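Local atomic coordinates of PrgX (Enterococcus faecalis, PDB entry 2AWI), a protein that serves as the receptor for the peptide sex pheromone cCF10, and probably binds DNA as a repressor in the regulation of conjugation. Residues Ser201-Asn206 with Thr281-Lys286; Asn259-Phe264 with Ser275-Leu280. The protein carries 1 engineered substitution. All blocks are in the same frame, centred on the assembly; numbering follows the deposited sequence.

Contact 1 of 2, residues Ser201-Asn206 with Thr281-Lys286; sequences SIMNRN and TKISAK
A Schellman motif closes helix 184-203 where Ile202 and Met203 meet the last turns of helix 270-286 in the all-helical C-terminal region, which belongs to the TPR clan. Arg205, with positive phi (46°), is its C-prime residue, and Arg205 N donates to Ile202 O at 3.1 Å. Met203, a selenomethionine, has more of its surface covered than any other residue of the contact. CG stands anti to the backbone N (chi1 -152°), and bends at chi2 and chi3 then bring the terminal methyl across to the other helix. There Met203 CE lies 3.6 Å from Ile283 CD1 and equally near Lys282 CB, its side chain crossing that of Lys282 at about a right angle. The same Ile283 methyl meets a second branch, Ile202 CG2, at 3.7 Å, on the buried side, where Ile242 of helix 230-248 touches both isoleucines. Toward the surface the chemistry turns polar. Arg205 directs NE to a salt bridge with Glu287, just past helix 270-286, and Lys286 lies beside the end of helix 184-203. A bend at chi3 (60°) turns CE of this lysine, and Lys286 NZ ends 2.7 Å from Met203 O.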
ATOM      1  N   SER A 201      -8.398  22.848  16.947  1.00 34.48           N
ATOM      2  CA  SER A 201      -9.618  23.047  16.178  1.00 36.37           C
ATOM      3  C   SER A 201     -10.189  21.767  15.591  1.00 39.14           C
ATOM      4  O   SER A 201     -11.409  21.586  15.565  1.00 40.48           O
ATOM      5  CB  SER A 201      -9.368  24.055  15.063  1.00 32.11           C
ATOM      6  OG  SER A 201      -9.019  25.303  15.629  1.00 35.99           O
ATOM      7  N   ILE A 202      -9.307  20.895  15.104  1.00 32.65           N
ATOM      8  CA  ILE A 202      -9.721  19.627  14.520  1.00 33.01           C
ATOM      9  C   ILE A 202     -10.235  18.703  15.620  1.00 34.48           C
ATOM     10  O   ILE A 202     -11.190  17.957  15.423  1.00 34.54           O
ATOM     11  CB  ILE A 202      -8.541  18.931  13.785  1.00 30.53           C
ATOM     12  CG1 ILE A 202      -8.227  19.668  12.486  1.00 29.86           C
ATOM     13  CG2 ILE A 202      -8.883  17.483  13.471  1.00 29.92           C
ATOM     14  CD1 ILE A 202      -9.362  19.651  11.489  1.00 26.75           C
HETATM   15  N   MSE A 203      -9.596  18.768  16.782  1.00 40.16           N
HETATM   16  CA  MSE A 203      -9.977  17.929  17.912  1.00 42.03           C
HETATM   17  C   MSE A 203     -11.369  18.285  18.464  1.00 40.68           C
HETATM   18  O   MSE A 203     -12.028  17.445  19.071  1.00 41.72           O
HETATM   19  CB  MSE A 203      -8.922  18.047  19.015  1.00 63.62           C
HETATM   20  CG  MSE A 203      -8.798  16.815  19.896  1.00 76.35           C
HETATM   21 SE   MSE A 203      -8.198  15.252  18.909  1.00 91.22          SE
HETATM   22  CE  MSE A 203      -9.864  14.258  18.911  1.00 83.92           C
ATOM     23  N   ASN A 204     -11.804  19.526  18.253  1.00 42.82           N
ATOM     24  CA  ASN A 204     -13.114  19.975  18.716  1.00 42.82           C
ATOM     25  C   ASN A 204     -14.077  20.013  17.543  1.00 42.37           C
ATOM     26  O   ASN A 204     -15.120  20.661  17.602  1.00 40.35           O
ATOM     27  CB  ASN A 204     -13.035  21.378  19.322  1.00 37.57           C
ATOM     28  CG  ASN A 204     -12.120  21.450  20.518  1.00 40.97           C
ATOM     29  OD1 ASN A 204     -11.951  20.469  21.244  1.00 43.49           O
ATOM     30  ND2 ASN A 204     -11.537  22.624  20.746  1.00 42.54           N
ATOM     31  N   ARG A 205     -13.710  19.324  16.474  1.00 42.08           N
ATOM     32  CA  ARG A 205     -14.513  19.263  15.261  1.00 42.09           C
ATOM     33  C   ARG A 205     -15.031  20.631  14.820  1.00 42.76           C
ATOM     34  O   ARG A 205     -16.039  20.730  14.120  1.00 43.84           O
ATOM     35  CB  ARG A 205     -15.679  18.287  15.445  1.00 31.31           C
ATOM     36  CG  ARG A 205     -16.218  17.735  14.137  1.00 30.72           C
ATOM     37  CD  ARG A 205     -17.145  16.561  14.357  1.00 30.44           C
ATOM     38  NE  ARG A 205     -17.225  15.706  13.174  1.00 30.56           N
ATOM     39  CZ  ARG A 205     -17.735  16.077  12.004  1.00 29.32           C
ATOM     40  NH1 ARG A 205     -18.221  17.296  11.847  1.00 29.07           N
ATOM     41  NH2 ARG A 205     -17.758  15.224  10.987  1.00 29.57           N
ATOM     42  N   ASN A 206     -14.331  21.685  15.227  1.00 36.36           N
ATOM     43  CA  ASN A 206     -14.698  23.047  14.850  1.00 35.16           C
ATOM     44  C   ASN A 206     -14.175  23.267  13.430  1.00 35.25           C
ATOM     45  O   ASN A 206     -13.070  23.775  13.239  1.00 35.47           O
ATOM     46  CB  ASN A 206     -14.038  24.039  15.802  1.00 28.73           C
ATOM     47  CG  ASN A 206     -14.697  25.397  15.777  1.00 26.14           C
ATOM     48  OD1 ASN A 206     -15.058  25.907  14.717  1.00 31.35           O
ATOM     49  ND2 ASN A 206     -14.847  26.000  16.952  1.00 23.85           N
ATOM     50  N   THR A 281      -6.730   8.301  16.363  1.00 49.01           N
ATOM     51  CA  THR A 281      -7.498   7.273  17.057  1.00 48.77           C
ATOM     52  C   THR A 281      -8.737   7.891  17.697  1.00 50.64           C
ATOM     53  O   THR A 281      -9.822   7.305  17.679  1.00 51.24           O
ATOM     54  CB  THR A 281      -6.657   6.588  18.161  1.00 41.58           C
ATOM     55  OG1 THR A 281      -5.541   5.917  17.567  1.00 39.21           O
ATOM     56  CG2 THR A 281      -7.495   5.570  18.919  1.00 34.87           C
ATOM     57  N   LYS A 282      -8.571   9.085  18.256  1.00 53.12           N
ATOM     58  CA  LYS A 282      -9.677   9.778  18.898  1.00 54.15           C
ATOM     59  C   LYS A 282     -10.605  10.373  17.847  1.00 53.68           C
ATOM     60  O   LYS A 282     -11.828  10.338  17.992  1.00 55.62           O
ATOM     61  CB  LYS A 282      -9.138  10.863  19.830  1.00 51.58           C
ATOM     62  CG  LYS A 282      -8.229  10.306  20.920  1.00 53.84           C
ATOM     63  CD  LYS A 282      -7.704  11.389  21.848  1.00 51.87           C
ATOM     64  CE  LYS A 282      -6.780  10.796  22.910  1.00 57.01           C
ATOM     65  NZ  LYS A 282      -6.310  11.806  23.908  1.00 57.70           N
ATOM     66  N   ILE A 283     -10.023  10.912  16.784  1.00 42.83           N
ATOM     67  CA  ILE A 283     -10.813  11.492  15.710  1.00 40.73           C
ATOM     68  C   ILE A 283     -11.731  10.401  15.167  1.00 39.19           C
ATOM     69  O   ILE A 283     -12.947  10.578  15.086  1.00 37.77           O
ATOM     70  CB  ILE A 283      -9.919  11.987  14.547  1.00 47.59           C
ATOM     71  CG1 ILE A 283      -8.965  13.083  15.031  1.00 48.06           C
ATOM     72  CG2 ILE A 283     -10.790  12.514  13.417  1.00 46.87           C
ATOM     73  CD1 ILE A 283      -9.644  14.398  15.354  1.00 46.36           C
ATOM     74  N   SER A 284     -11.129   9.270  14.804  1.00 59.67           N
ATOM     75  CA  SER A 284     -11.852   8.127  14.250  1.00 58.76           C
ATOM     76  C   SER A 284     -12.975   7.598  15.142  1.00 58.76           C
ATOM     77  O   SER A 284     -14.026   7.188  14.648  1.00 58.26           O
ATOM     78  CB  SER A 284     -10.874   6.990  13.941  1.00 42.58           C
ATOM     79  OG  SER A 284      -9.991   7.355  12.895  1.00 40.63           O
ATOM     80  N   ALA A 285     -12.750   7.596  16.451  1.00 55.83           N
ATOM     81  CA  ALA A 285     -13.762   7.122  17.384  1.00 54.81           C
ATOM     82  C   ALA A 285     -14.998   8.022  17.333  1.00 56.03           C
ATOM     83  O   ALA A 285     -16.120   7.534  17.179  1.00 57.32           O
ATOM     84  CB  ALA A 285     -13.189   7.079  18.797  1.00 20.57           C
ATOM     85  N   LYS A 286     -14.793   9.332  17.449  1.00 44.49           N
ATOM     86  CA  LYS A 286     -15.901  10.282  17.413  1.00 45.69           C
ATOM     87  C   LYS A 286     -16.708  10.149  16.127  1.00 45.90           C
ATOM     88  O   LYS A 286     -17.905  10.452  16.096  1.00 45.81           O
ATOM     89  CB  LYS A 286     -15.377  11.716  17.556  1.00 43.95           C
ATOM     90  CG  LYS A 286     -14.735  12.001  18.915  1.00 46.41           C
ATOM     91  CD  LYS A 286     -13.995  13.343  18.956  1.00 44.64           C
ATOM     92  CE  LYS A 286     -14.917  14.520  18.679  1.00 47.42           C
ATOM     93  NZ  LYS A 286     -14.216  15.816  18.902  1.00 48.28           N
TER

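Contact 2 of 2, residues Asn259-Phe264 with Ser275-Leu280; sequences NIINIF and SLVEEL
Helices 251-266 and 270-286 run nearly antiparallel here, their short segments inclined at 158° with axes 10.1 Å apart, and Ile261 and Leu276 are the residues whose CA atoms come nearest each other. Ile261 supplies the largest share of the buried surface, and each of its branches has its own partner. Its CG1 stands anti to the carbonyl carbon (chi1 -70°), and the arm lies alongside Leu276, the two side chains pointing opposite ways, with Ile261 CG1 3.9 Å from Leu276 CB. At the end of this arm Ile261 CD1 meets Leu280 CD2 at 3.6 Å and lies as near to Leu276 O. The other branch, Ile261 CG2, touches Val277 CG2 at 3.8 Å, the two side chains crossing at about a right angle. One turn further on, Leu276 CD2 approaches the Phe264 ring obliquely, 3.6 Å from both Phe264 CD2 and Phe264 CE2. No hydrogen bond joins the segments. Leu234 of helix 230-248 also touches Phe264, and Tyr299 of helix 293-300 touches Val277. Two successive antiparallel helices joined by a short turn and sealed by aliphatic and aromatic side chains make a helical hairpin, an arrangement consistent with the region's place in the TPR clan.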
ATOM      1  N   ASN A 259      -1.164   7.896   5.587  1.00 34.59           N
ATOM      2  CA  ASN A 259       0.096   7.822   4.874  1.00 33.99           C
ATOM      3  C   ASN A 259       1.098   8.847   5.411  1.00 33.83           C
ATOM      4  O   ASN A 259       2.310   8.598   5.450  1.00 31.26           O
ATOM      5  CB  ASN A 259      -0.153   8.034   3.385  1.00 34.75           C
ATOM      6  CG  ASN A 259       1.095   7.873   2.567  1.00 43.67           C
ATOM      7  OD1 ASN A 259       1.933   7.016   2.851  1.00 49.54           O
ATOM      8  ND2 ASN A 259       1.229   8.691   1.532  1.00 55.63           N
ATOM      9  N   ILE A 260       0.592   9.998   5.839  1.00 42.67           N
ATOM     10  CA  ILE A 260       1.464  11.017   6.389  1.00 43.16           C
ATOM     11  C   ILE A 260       1.972  10.570   7.763  1.00 45.53           C
ATOM     12  O   ILE A 260       3.147  10.758   8.087  1.00 45.87           O
ATOM     13  CB  ILE A 260       0.734  12.368   6.474  1.00 23.37           C
ATOM     14  CG1 ILE A 260       0.545  12.914   5.051  1.00 22.83           C
ATOM     15  CG2 ILE A 260       1.516  13.351   7.344  1.00 21.01           C
ATOM     16  CD1 ILE A 260      -0.110  14.262   4.984  1.00 20.91           C
ATOM     17  N   ILE A 261       1.094   9.964   8.563  1.00 33.77           N
ATOM     18  CA  ILE A 261       1.491   9.474   9.881  1.00 32.84           C
ATOM     19  C   ILE A 261       2.635   8.477   9.684  1.00 34.73           C
ATOM     20  O   ILE A 261       3.584   8.435  10.463  1.00 37.73           O
ATOM     21  CB  ILE A 261       0.320   8.760  10.600  1.00 37.27           C
ATOM     22  CG1 ILE A 261      -0.746   9.783  10.997  1.00 34.74           C
ATOM     23  CG2 ILE A 261       0.824   8.027  11.841  1.00 37.80           C
ATOM     24  CD1 ILE A 261      -1.896   9.194  11.786  1.00 35.74           C
ATOM     25  N   ASN A 262       2.537   7.687   8.622  1.00 36.33           N
ATOM     26  CA  ASN A 262       3.550   6.690   8.311  1.00 37.89           C
ATOM     27  C   ASN A 262       4.891   7.314   7.915  1.00 37.39           C
ATOM     28  O   ASN A 262       5.946   6.761   8.221  1.00 38.56           O
ATOM     29  CB  ASN A 262       3.051   5.777   7.193  1.00 44.44           C
ATOM     30  CG  ASN A 262       4.125   4.840   6.688  1.00 52.58           C
ATOM     31  OD1 ASN A 262       4.708   4.072   7.455  1.00 60.12           O
ATOM     32  ND2 ASN A 262       4.396   4.898   5.387  1.00 49.72           N
ATOM     33  N   ILE A 263       4.851   8.453   7.228  1.00 41.93           N
ATOM     34  CA  ILE A 263       6.078   9.130   6.818  1.00 40.78           C
ATOM     35  C   ILE A 263       6.882   9.558   8.043  1.00 37.95           C
ATOM     36  O   ILE A 263       8.107   9.416   8.075  1.00 37.04           O
ATOM     37  CB  ILE A 263       5.769  10.373   5.959  1.00 35.49           C
ATOM     38  CG1 ILE A 263       5.513   9.944   4.518  1.00 39.54           C
ATOM     39  CG2 ILE A 263       6.912  11.353   6.011  1.00 34.58           C
ATOM     40  CD1 ILE A 263       6.678   9.185   3.895  1.00 34.68           C
ATOM     41  N   PHE A 264       6.186  10.076   9.049  1.00 27.44           N
ATOM     42  CA  PHE A 264       6.838  10.519  10.270  1.00 27.42           C
ATOM     43  C   PHE A 264       7.540   9.346  10.933  1.00 29.78           C
ATOM     44  O   PHE A 264       8.555   9.519  11.604  1.00 30.74           O
ATOM     45  CB  PHE A 264       5.813  11.146  11.236  1.00 28.05           C
ATOM     46  CG  PHE A 264       5.489  12.585  10.922  1.00 28.41           C
ATOM     47  CD1 PHE A 264       6.469  13.575  11.041  1.00 28.02           C
ATOM     48  CD2 PHE A 264       4.224  12.950  10.467  1.00 29.40           C
ATOM     49  CE1 PHE A 264       6.195  14.909  10.706  1.00 22.61           C
ATOM     50  CE2 PHE A 264       3.938  14.282  10.128  1.00 19.48           C
ATOM     51  CZ  PHE A 264       4.926  15.261  10.248  1.00 24.99           C
ATOM     52  N   SER A 275       2.045  11.137  18.711  1.00 38.98           N
ATOM     53  CA  SER A 275       0.927  12.057  18.905  1.00 38.62           C
ATOM     54  C   SER A 275      -0.115  12.013  17.787  1.00 37.59           C
ATOM     55  O   SER A 275      -1.310  12.145  18.044  1.00 37.66           O
ATOM     56  CB  SER A 275       1.439  13.490  19.066  1.00 46.72           C
ATOM     57  OG  SER A 275       1.383  14.189  17.840  1.00 49.44           O
ATOM     58  N   LEU A 276       0.324  11.830  16.548  1.00 38.96           N
ATOM     59  CA  LEU A 276      -0.614  11.769  15.437  1.00 39.10           C
ATOM     60  C   LEU A 276      -1.443  10.487  15.467  1.00 40.45           C
ATOM     61  O   LEU A 276      -2.614  10.490  15.085  1.00 41.86           O
ATOM     62  CB  LEU A 276       0.130  11.899  14.109  1.00 28.58           C
ATOM     63  CG  LEU A 276       0.227  13.325  13.549  1.00 29.69           C
ATOM     64  CD1 LEU A 276       0.449  14.334  14.665  1.00 22.98           C
ATOM     65  CD2 LEU A 276       1.354  13.382  12.526  1.00 25.29           C
ATOM     66  N   VAL A 277      -0.839   9.393  15.920  1.00 37.18           N
ATOM     67  CA  VAL A 277      -1.561   8.129  16.013  1.00 37.50           C
ATOM     68  C   VAL A 277      -2.670   8.278  17.057  1.00 38.26           C
ATOM     69  O   VAL A 277      -3.815   7.873  16.826  1.00 38.36           O
ATOM     70  CB  VAL A 277      -0.625   6.962  16.427  1.00 41.09           C
ATOM     71  CG1 VAL A 277      -1.447   5.733  16.787  1.00 40.21           C
ATOM     72  CG2 VAL A 277       0.315   6.623  15.283  1.00 39.70           C
ATOM     73  N   GLU A 278      -2.327   8.865  18.201  1.00 31.84           N
ATOM     74  CA  GLU A 278      -3.296   9.074  19.267  1.00 34.33           C
ATOM     75  C   GLU A 278      -4.402   9.984  18.745  1.00 34.27           C
ATOM     76  O   GLU A 278      -5.589   9.716  18.946  1.00 32.74           O
ATOM     77  CB  GLU A 278      -2.619   9.711  20.482  1.00 47.71           C
ATOM     78  CG  GLU A 278      -1.441   8.902  21.008  1.00 58.98           C
ATOM     79  CD  GLU A 278      -0.742   9.562  22.181  1.00 69.01           C
ATOM     80  OE1 GLU A 278      -0.379  10.753  22.067  1.00 68.80           O
ATOM     81  OE2 GLU A 278      -0.548   8.884  23.212  1.00 74.29           O
ATOM     82  N   GLU A 279      -3.997  11.050  18.057  1.00 43.00           N
ATOM     83  CA  GLU A 279      -4.945  12.005  17.497  1.00 44.71           C
ATOM     84  C   GLU A 279      -5.948  11.315  16.589  1.00 44.34           C
ATOM     85  O   GLU A 279      -7.151  11.389  16.817  1.00 44.10           O
ATOM     86  CB  GLU A 279      -4.209  13.104  16.711  1.00 47.24           C
ATOM     87  CG  GLU A 279      -4.109  14.437  17.448  1.00 46.68           C
ATOM     88  CD  GLU A 279      -3.102  15.406  16.832  1.00 56.52           C
ATOM     89  OE1 GLU A 279      -3.180  15.671  15.615  1.00 56.77           O
ATOM     90  OE2 GLU A 279      -2.234  15.912  17.575  1.00 53.31           O
ATOM     91  N   LEU A 280      -5.448  10.635  15.567  1.00 36.91           N
ATOM     92  CA  LEU A 280      -6.307   9.943  14.611  1.00 37.79           C
ATOM     93  C   LEU A 280      -7.190   8.874  15.256  1.00 38.27           C
ATOM     94  O   LEU A 280      -8.272   8.571  14.753  1.00 37.64           O
ATOM     95  CB  LEU A 280      -5.460   9.312  13.503  1.00 34.13           C
ATOM     96  CG  LEU A 280      -6.231   8.585  12.397  1.00 35.05           C
ATOM     97  CD1 LEU A 280      -7.124   9.572  11.659  1.00 36.48           C
ATOM     98  CD2 LEU A 280      -5.257   7.926  11.438  1.00 34.07           C
TER

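In the fold
Helix 270-286 takes part in both contacts, and its partners illustrate how the chemistry of one helix follows its surroundings. In contact 2 its middle packs against the preceding helix, 251-266, and all five touching residues are buried and apolar. Contact 1, whose centre lies about 14 Å from that of contact 2, uses its C-terminal end and a partner far earlier in the sequence; there a small apolar patch gives way to lysines and an arginine near solvent. Contact 2 is thus a local hairpin nested within the longer loop that contact 1 closes, and helix 230-248 borders both. Another face of helix 251-266 meets a second subunit, where Asn259 hydrogen-bonds to Asn259 of that subunit, whereas contact 1 touches no other chain of the assembly.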